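Local coordinates for putative type VI secretion protein (Escherichia coli, PDB 6SKI) that probably acts as a phospholipase toxin that is carried by the VgrG spike of the type VI secretion system, at residues Glu328-Asp342 against Ile397-Arg409. Residues are numbered along the deposited sequence; the frame is centred on the assembly and turned at random.
Sequences ESLFLSCPEFEIVSD and IQKQVGAAVFFER
I397 opens the second strand by receiving the N-H of D342 on its carbonyl oxygen, a worked example of one continuous strand pairing antiparallel with a partner interrupted midway. K399 and V340 exchange two backbone hydrogen bonds. The K399 chain, its CG set between backbone N and carbonyl carbon (chi1 76°), lays CG against V340 CG2 at 3.7 Å, and its NZ makes a weak hydrogen bond to D342 O and a long salt bridge to D342 OD2. Q400 crosses F337, bringing NE2 to 3.5 Å from F337 CB. At G402 the absence of a side chain lets the F337 ring come close to the backbone, CD1 lying 3.4 Å from G402 CA. A403 closes this first run of pairs with E336.

Between E336 and F331 the register slips by two residues, and the L332-P335 loop bows out. A404 CB occupies the bend, touching P335 CG and F331 CD1, while V405 CG2 meets S333 CB and V405 O takes the N-H of L332. F406 then turns its edge toward a face of the F331 ring, planes at 72° and centroids 5.2 Å apart; P335 CG lies over the rim of the opposite face. F407 and L330 exchange two backbone hydrogen bonds, and F407 CB rests on L332 CD1. R409, bent at chi3 (44°), runs alongside E328 in a salt bridge, NE adding a weak hydrogen bond to E328 OE1; T486 O also receives R409 NH2.

Strand 398-409 is the middle of a three-stranded antiparallel sheet, with 376-386 along its other edge. Helix 72-85 packs against F331, F337 and F406, whereas helix 350-362 covers the face bearing E338 and V401.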
# COMPACT_ATOMS: atom_id res chain seq x y z
N GLU A 328 -23.48 0.40 -3.41
CA GLU A 328 -23.12 1.56 -4.21
C GLU A 328 -24.36 2.38 -4.50
O GLU A 328 -25.23 1.95 -5.26
CB GLU A 328 -22.44 1.13 -5.51
CG GLU A 328 -21.07 0.53 -5.31
CD GLU A 328 -20.36 0.25 -6.62
OE1 GLU A 328 -21.04 -0.10 -7.60
OE2 GLU A 328 -19.12 0.39 -6.67
N SER A 329 -24.44 3.56 -3.89
CA SER A 329 -25.43 4.57 -4.23
C SER A 329 -24.63 5.81 -4.59
O SER A 329 -24.23 6.58 -3.70
CB SER A 329 -26.39 4.82 -3.08
OG SER A 329 -26.98 3.61 -2.64
N LEU A 330 -24.38 6.01 -5.88
CA LEU A 330 -23.33 6.91 -6.32
C LEU A 330 -23.87 7.96 -7.28
O LEU A 330 -24.67 7.66 -8.16
CB LEU A 330 -22.21 6.14 -7.02
CG LEU A 330 -21.73 4.85 -6.36
CD1 LEU A 330 -20.83 4.09 -7.30
CD2 LEU A 330 -21.00 5.15 -5.06
N PHE A 331 -23.43 9.20 -7.10
CA PHE A 331 -23.65 10.23 -8.10
C PHE A 331 -22.61 10.06 -9.20
O PHE A 331 -21.41 10.19 -8.95
CB PHE A 331 -23.55 11.63 -7.49
CG PHE A 331 -24.78 12.06 -6.78
CD1 PHE A 331 -26.03 11.88 -7.34
CD2 PHE A 331 -24.70 12.68 -5.54
CE1 PHE A 331 -27.17 12.29 -6.69
CE2 PHE A 331 -25.84 13.09 -4.89
CZ PHE A 331 -27.07 12.89 -5.46
N LEU A 332 -23.07 9.75 -10.41
CA LEU A 332 -22.18 9.58 -11.54
C LEU A 332 -22.08 10.85 -12.37
O LEU A 332 -21.35 10.88 -13.37
CB LEU A 332 -22.64 8.41 -12.41
CG LEU A 332 -22.47 7.03 -11.79
CD1 LEU A 332 -22.52 5.96 -12.85
CD2 LEU A 332 -21.17 6.95 -11.01
N SER A 333 -22.80 11.89 -11.97
CA SER A 333 -22.64 13.24 -12.48
C SER A 333 -22.62 14.18 -11.30
O SER A 333 -23.18 13.89 -10.24
CB SER A 333 -23.77 13.61 -13.44
OG SER A 333 -23.62 14.94 -13.92
N CYS A 334 -21.96 15.31 -11.46
CA CYS A 334 -21.98 16.31 -10.40
C CYS A 334 -23.38 16.90 -10.33
O CYS A 334 -23.87 17.44 -11.34
CB CYS A 334 -20.94 17.39 -10.66
SG CYS A 334 -21.08 18.83 -9.58
N PRO A 335 -24.06 16.82 -9.19
CA PRO A 335 -25.43 17.32 -9.12
C PRO A 335 -25.48 18.82 -9.40
O PRO A 335 -24.68 19.59 -8.88
CB PRO A 335 -25.84 17.01 -7.67
CG PRO A 335 -24.94 15.90 -7.27
CD PRO A 335 -23.63 16.23 -7.91
N GLU A 336 -26.43 19.21 -10.24
CA GLU A 336 -26.54 20.60 -10.67
C GLU A 336 -27.91 21.14 -10.27
O GLU A 336 -28.93 20.50 -10.52
CB GLU A 336 -26.33 20.72 -12.18
CG GLU A 336 -24.92 21.11 -12.56
CD GLU A 336 -24.75 21.30 -14.05
OE1 GLU A 336 -25.59 20.77 -14.81
OE2 GLU A 336 -23.79 21.98 -14.46
N PHE A 337 -27.92 22.32 -9.67
CA PHE A 337 -29.12 22.93 -9.14
C PHE A 337 -29.37 24.27 -9.82
O PHE A 337 -28.43 25.00 -10.16
CB PHE A 337 -29.02 23.15 -7.63
CG PHE A 337 -28.73 21.89 -6.86
CD1 PHE A 337 -29.75 21.16 -6.29
CD2 PHE A 337 -27.43 21.45 -6.70
CE1 PHE A 337 -29.49 20.01 -5.58
CE2 PHE A 337 -27.16 20.30 -6.00
CZ PHE A 337 -28.19 19.58 -5.44
N GLU A 338 -30.65 24.59 -10.02
CA GLU A 338 -31.02 25.90 -10.53
C GLU A 338 -32.42 26.25 -10.03
O GLU A 338 -33.24 25.37 -9.79
CB GLU A 338 -30.96 25.97 -12.06
CG GLU A 338 -32.23 25.60 -12.78
CD GLU A 338 -32.00 25.45 -14.27
OE1 GLU A 338 -30.84 25.23 -14.66
OE2 GLU A 338 -32.97 25.58 -15.04
N ILE A 339 -32.67 27.54 -9.86
CA ILE A 339 -33.94 28.04 -9.37
C ILE A 339 -34.82 28.39 -10.57
O ILE A 339 -34.37 29.09 -11.49
CB ILE A 339 -33.75 29.25 -8.44
CG1 ILE A 339 -32.75 28.90 -7.34
CG2 ILE A 339 -35.08 29.67 -7.84
CD1 ILE A 339 -32.73 29.89 -6.19
N VAL A 340 -36.05 27.91 -10.56
CA VAL A 340 -37.01 28.11 -11.63
C VAL A 340 -38.38 28.39 -11.01
O VAL A 340 -38.54 28.40 -9.79
CB VAL A 340 -37.09 26.90 -12.58
CG1 VAL A 340 -35.91 26.89 -13.52
CG2 VAL A 340 -37.18 25.61 -11.79
N SER A 341 -39.37 28.63 -11.87
CA SER A 341 -40.73 28.85 -11.42
C SER A 341 -41.37 27.53 -11.00
O SER A 341 -41.10 26.48 -11.59
CB SER A 341 -41.56 29.50 -12.53
OG SER A 341 -41.15 29.03 -13.80
N ASP A 342 -42.21 27.59 -9.97
CA ASP A 342 -42.84 26.38 -9.45
C ASP A 342 -43.73 25.70 -10.49
O ASP A 342 -43.99 24.50 -10.36
CB ASP A 342 -43.64 26.70 -8.20
CG ASP A 342 -43.63 25.56 -7.20
OD1 ASP A 342 -43.22 25.79 -6.04
OD2 ASP A 342 -44.03 24.44 -7.56
N ILE A 397 -44.00 32.00 -7.34
CA ILE A 397 -43.46 30.99 -6.44
C ILE A 397 -42.29 30.32 -7.15
O ILE A 397 -42.31 30.14 -8.37
CB ILE A 397 -44.54 29.98 -6.02
CG1 ILE A 397 -45.79 30.70 -5.52
CG2 ILE A 397 -44.00 29.03 -4.96
CD1 ILE A 397 -45.72 31.08 -4.05
N GLN A 398 -41.26 29.95 -6.39
CA GLN A 398 -40.03 29.47 -6.99
C GLN A 398 -39.57 28.18 -6.32
O GLN A 398 -39.78 27.95 -5.13
CB GLN A 398 -38.92 30.52 -6.89
CG GLN A 398 -39.10 31.69 -7.84
CD GLN A 398 -37.79 32.25 -8.34
OE1 GLN A 398 -36.89 32.54 -7.56
NE2 GLN A 398 -37.67 32.39 -9.65
N LYS A 399 -38.91 27.34 -7.12
CA LYS A 399 -38.39 26.07 -6.65
C LYS A 399 -36.94 25.94 -7.09
O LYS A 399 -36.56 26.41 -8.16
CB LYS A 399 -39.21 24.89 -7.22
CG LYS A 399 -38.91 24.59 -8.68
CD LYS A 399 -40.10 24.02 -9.42
CE LYS A 399 -40.68 22.81 -8.73
NZ LYS A 399 -41.68 22.13 -9.59
N GLN A 400 -36.14 25.29 -6.26
CA GLN A 400 -34.81 24.87 -6.66
C GLN A 400 -34.91 23.43 -7.14
O GLN A 400 -35.31 22.55 -6.39
CB GLN A 400 -33.80 24.99 -5.51
CG GLN A 400 -32.36 24.93 -5.99
CD GLN A 400 -31.38 24.63 -4.88
OE1 GLN A 400 -31.70 23.91 -3.94
NE2 GLN A 400 -30.18 25.19 -4.98
N VAL A 401 -34.55 23.22 -8.41
CA VAL A 401 -34.55 21.91 -9.03
C VAL A 401 -33.10 21.52 -9.28
O VAL A 401 -32.36 22.24 -9.95
CB VAL A 401 -35.35 21.90 -10.34
CG1 VAL A 401 -34.99 20.68 -11.17
CG2 VAL A 401 -36.84 21.91 -10.05
N GLY A 402 -32.71 20.39 -8.71
CA GLY A 402 -31.39 19.82 -8.96
C GLY A 402 -31.54 18.47 -9.62
O GLY A 402 -32.49 17.74 -9.37
N ALA A 403 -30.59 18.15 -10.49
CA ALA A 403 -30.58 16.87 -11.18
C ALA A 403 -29.19 16.28 -11.12
O ALA A 403 -28.19 17.01 -11.15
CB ALA A 403 -31.04 17.01 -12.63
N ALA A 404 -29.13 14.96 -11.00
CA ALA A 404 -27.87 14.24 -11.06
C ALA A 404 -28.10 12.87 -11.67
O ALA A 404 -29.23 12.44 -11.86
CB ALA A 404 -27.23 14.11 -9.68
N VAL A 405 -27.01 12.18 -12.00
CA VAL A 405 -27.07 10.80 -12.45
C VAL A 405 -26.71 9.89 -11.29
O VAL A 405 -25.63 10.01 -10.71
CB VAL A 405 -26.14 10.56 -13.65
CG1 VAL A 405 -26.32 9.16 -14.18
CG2 VAL A 405 -26.43 11.57 -14.73
N PHE A 406 -27.61 8.98 -10.95
CA PHE A 406 -27.45 8.08 -9.82
C PHE A 406 -27.29 6.64 -10.31
O PHE A 406 -28.00 6.19 -11.21
CB PHE A 406 -28.64 8.17 -8.88
CG PHE A 406 -28.30 7.94 -7.44
CD1 PHE A 406 -27.47 8.82 -6.77
CD2 PHE A 406 -28.80 6.85 -6.76
CE1 PHE A 406 -27.15 8.61 -5.45
CE2 PHE A 406 -28.49 6.64 -5.44
CZ PHE A 406 -27.66 7.53 -4.78
N PHE A 407 -26.34 5.93 -9.71
CA PHE A 407 -26.15 4.51 -9.93
C PHE A 407 -26.43 3.79 -8.62
O PHE A 407 -25.85 4.13 -7.58
CB PHE A 407 -24.72 4.22 -10.40
CG PHE A 407 -24.48 2.79 -10.74
CD1 PHE A 407 -25.20 2.17 -11.74
CD2 PHE A 407 -23.52 2.06 -10.06
CE1 PHE A 407 -24.98 0.85 -12.05
CE2 PHE A 407 -23.30 0.74 -10.37
CZ PHE A 407 -24.03 0.14 -11.37
N GLU A 408 -27.32 2.80 -8.67
CA GLU A 408 -27.67 2.00 -7.51
C GLU A 408 -27.33 0.54 -7.79
O GLU A 408 -27.90 -0.07 -8.70
CB GLU A 408 -29.15 2.13 -7.16
CG GLU A 408 -29.55 3.50 -6.65
CD GLU A 408 -30.85 3.99 -7.26
OE1 GLU A 408 -31.91 3.82 -6.61
OE2 GLU A 408 -30.82 4.53 -8.38
N ARG A 409 -26.41 -0.01 -7.01
CA ARG A 409 -26.08 -1.42 -7.06
C ARG A 409 -25.95 -1.92 -5.63
O ARG A 409 -25.41 -1.22 -4.78
CB ARG A 409 -24.78 -1.67 -7.84
CG ARG A 409 -24.50 -3.14 -8.08
CD ARG A 409 -23.42 -3.34 -9.11
NE ARG A 409 -22.30 -2.43 -8.91
CZ ARG A 409 -21.06 -2.67 -9.32
NH1 ARG A 409 -20.79 -3.80 -9.96
NH2 ARG A 409 -20.11 -1.79 -9.09